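Local coordinates for luciferase-like enzymeAMP-CoA-ligase (Zophobas atratus, PDB 4W8O), which probably activates carboxylic acids with ATP as an AMP-forming CoA ligase, being a luciferase-like member of the adenylating ANL superfamily from a nonluminescent mealworm, at residues L60-K65 and I120-E125. Residues are numbered along the deposited sequence; the frame is centred on the assembly and turned at random.
Sequences LNLQKK and IIFVEE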
loop_
_atom_site.group_PDB
_atom_site.type_symbol
_atom_site.label_atom_id
_atom_site.label_comp_id
_atom_site.label_asym_id
_atom_site.label_seq_id
_atom_site.Cartn_x
_atom_site.Cartn_y
_atom_site.Cartn_z
ATOM N N LEU A 60 -23.318 -6.886 4.183
ATOM C CA LEU A 60 -24.711 -6.955 4.638
ATOM C C LEU A 60 -24.783 -7.402 6.097
ATOM O O LEU A 60 -25.606 -6.910 6.851
ATOM C CB LEU A 60 -25.547 -7.886 3.748
ATOM C CG LEU A 60 -25.872 -7.327 2.363
ATOM C CD1 LEU A 60 -26.348 -8.443 1.446
ATOM C CD2 LEU A 60 -26.918 -6.221 2.446
ATOM N N ASN A 61 -23.908 -8.316 6.497
ATOM C CA ASN A 61 -23.863 -8.737 7.891
ATOM C C ASN A 61 -23.262 -7.660 8.797
ATOM O O ASN A 61 -23.755 -7.434 9.899
ATOM C CB ASN A 61 -23.119 -10.068 8.026
ATOM C CG ASN A 61 -23.944 -11.238 7.530
ATOM O OD1 ASN A 61 -25.146 -11.315 7.800
ATOM N ND2 ASN A 61 -23.312 -12.154 6.802
ATOM N N LEU A 62 -22.215 -6.985 8.332
ATOM C CA LEU A 62 -21.651 -5.851 9.081
ATOM C C LEU A 62 -22.705 -4.759 9.329
ATOM O O LEU A 62 -22.734 -4.139 10.392
ATOM C CB LEU A 62 -20.440 -5.261 8.350
ATOM C CG LEU A 62 -19.119 -6.034 8.447
ATOM C CD1 LEU A 62 -18.089 -5.422 7.512
ATOM C CD2 LEU A 62 -18.587 -6.070 9.870
ATOM N N GLN A 63 -23.566 -4.556 8.341
ATOM C CA GLN A 63 -24.639 -3.577 8.405
ATOM C C GLN A 63 -25.644 -3.938 9.503
ATOM O O GLN A 63 -26.090 -3.079 10.266
ATOM C CB GLN A 63 -25.324 -3.517 7.033
ATOM C CG GLN A 63 -26.199 -2.310 6.767
ATOM C CD GLN A 63 -26.594 -2.232 5.297
ATOM O OE1 GLN A 63 -27.210 -3.154 4.758
ATOM N NE2 GLN A 63 -26.228 -1.145 4.641
ATOM N N LYS A 64 -25.973 -5.220 9.596
ATOM C CA LYS A 64 -26.880 -5.706 10.631
ATOM C C LYS A 64 -26.280 -5.557 12.034
ATOM O O LYS A 64 -27.021 -5.396 13.004
ATOM C CB LYS A 64 -27.260 -7.173 10.362
ATOM C CG LYS A 64 -28.097 -7.364 9.105
ATOM C CD LYS A 64 -28.391 -8.831 8.828
ATOM C CE LYS A 64 -29.335 -8.971 7.647
ATOM N NZ LYS A 64 -29.540 -10.387 7.242
ATOM N N LYS A 65 -24.949 -5.609 12.129
ATOM C CA LYS A 65 -24.247 -5.365 13.396
ATOM C C LYS A 65 -24.170 -3.884 13.768
ATOM O O LYS A 65 -23.622 -3.541 14.814
ATOM C CB LYS A 65 -22.822 -5.923 13.352
ATOM C CG LYS A 65 -22.700 -7.434 13.295
ATOM C CD LYS A 65 -21.219 -7.790 13.233
ATOM C CE LYS A 65 -20.978 -9.271 13.415
ATOM N NZ LYS A 65 -21.275 -9.762 14.781
ATOM N N ILE A 120 -14.768 -3.075 15.494
ATOM C CA ILE A 120 -14.548 -4.485 15.250
ATOM C C ILE A 120 -13.103 -4.637 14.842
ATOM O O ILE A 120 -12.546 -3.753 14.174
ATOM C CB ILE A 120 -15.416 -5.023 14.098
ATOM C CG1 ILE A 120 -16.896 -5.013 14.480
ATOM C CG2 ILE A 120 -14.988 -6.436 13.717
ATOM C CD1 ILE A 120 -17.832 -5.240 13.314
ATOM N N ILE A 121 -12.509 -5.756 15.238
ATOM C CA ILE A 121 -11.215 -6.163 14.703
ATOM C C ILE A 121 -11.279 -7.606 14.204
ATOM O O ILE A 121 -11.650 -8.519 14.949
ATOM C CB ILE A 121 -10.053 -5.955 15.707
ATOM C CG1 ILE A 121 -8.764 -6.568 15.154
ATOM C CG2 ILE A 121 -10.366 -6.570 17.053
ATOM C CD1 ILE A 121 -7.517 -6.015 15.795
ATOM N N PHE A 122 -10.948 -7.788 12.930
ATOM C CA PHE A 122 -10.762 -9.114 12.334
ATOM C C PHE A 122 -9.324 -9.567 12.581
ATOM O O PHE A 122 -8.376 -8.831 12.285
ATOM C CB PHE A 122 -11.038 -9.082 10.827
ATOM C CG PHE A 122 -12.499 -8.921 10.478
ATOM C CD1 PHE A 122 -13.102 -7.676 10.519
ATOM C CD2 PHE A 122 -13.263 -10.014 10.103
ATOM C CE1 PHE A 122 -14.449 -7.518 10.200
ATOM C CE2 PHE A 122 -14.605 -9.870 9.785
ATOM C CZ PHE A 122 -15.202 -8.616 9.838
ATOM N N VAL A 123 -9.164 -10.788 13.089
ATOM C CA VAL A 123 -7.856 -11.284 13.514
ATOM C C VAL A 123 -7.594 -12.726 13.077
ATOM O O VAL A 123 -8.466 -13.578 13.167
ATOM C CB VAL A 123 -7.719 -11.171 15.051
ATOM C CG1 VAL A 123 -8.621 -12.173 15.754
ATOM C CG2 VAL A 123 -6.272 -11.373 15.493
ATOM N N GLU A 124 -6.387 -12.985 12.587
ATOM C CA GLU A 124 -5.941 -14.346 12.313
ATOM C C GLU A 124 -5.802 -15.111 13.627
ATOM O O GLU A 124 -5.531 -14.508 14.671
ATOM C CB GLU A 124 -4.607 -14.352 11.550
ATOM C CG GLU A 124 -3.451 -13.718 12.319
ATOM C CD GLU A 124 -2.125 -13.721 11.580
ATOM O OE1 GLU A 124 -2.085 -14.004 10.362
ATOM O OE2 GLU A 124 -1.106 -13.436 12.241
ATOM N N GLU A 125 -5.971 -16.431 13.576
ATOM C CA GLU A 125 -5.845 -17.268 14.777
ATOM C C GLU A 125 -4.517 -17.048 15.510
ATOM O O GLU A 125 -4.472 -17.014 16.741
ATOM C CB GLU A 125 -5.982 -18.749 14.418
ATOM C CG GLU A 125 -7.403 -19.171 14.092
ATOM C CD GLU A 125 -7.513 -20.638 13.698
ATOM O OE1 GLU A 125 -6.473 -21.295 13.497
ATOM O OE2 GLU A 125 -8.644 -21.140 13.576
#
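Ile120 opens the strand and makes the closest approach to the helix end: its CD1 lies 3.6 Å from CD2 of Leu62, methyl against methyl, with the two side chains crossing at a slant. CG1 of Ile120 stands anti to the carbonyl carbon (chi1 -68°), which sends the longer branch out to the helix while CG2 lies anti to the backbone N, beside the carbonyl carbon. The same CD1 also touches the aliphatic part of Lys65, whose CD is 4.2 Å away; beyond that carbon the lysine chain bends, and its NZ forms a salt bridge with Glu143, at the start of the neighbouring strand 143-147. Strand 120-124 runs between that strand and 72-76 in a mostly parallel sheet; helix 48-64 packs its C-terminal end against one face of it and helix 128-138 covers the other through Ile121, an alpha/beta layering in keeping with the large N-terminal domain of ANL adenylating enzymes. Phe122 comes back to the side of Leu62, and the same leucine CD2 that meets Ile120 sits at the edge of its ring, near the ring plane, 4.2 Å from CZ of Phe122. The phenylalanine ring also meets Phe75, their planes about 15° apart, and Pro86 of helix 85-92 touches it as well.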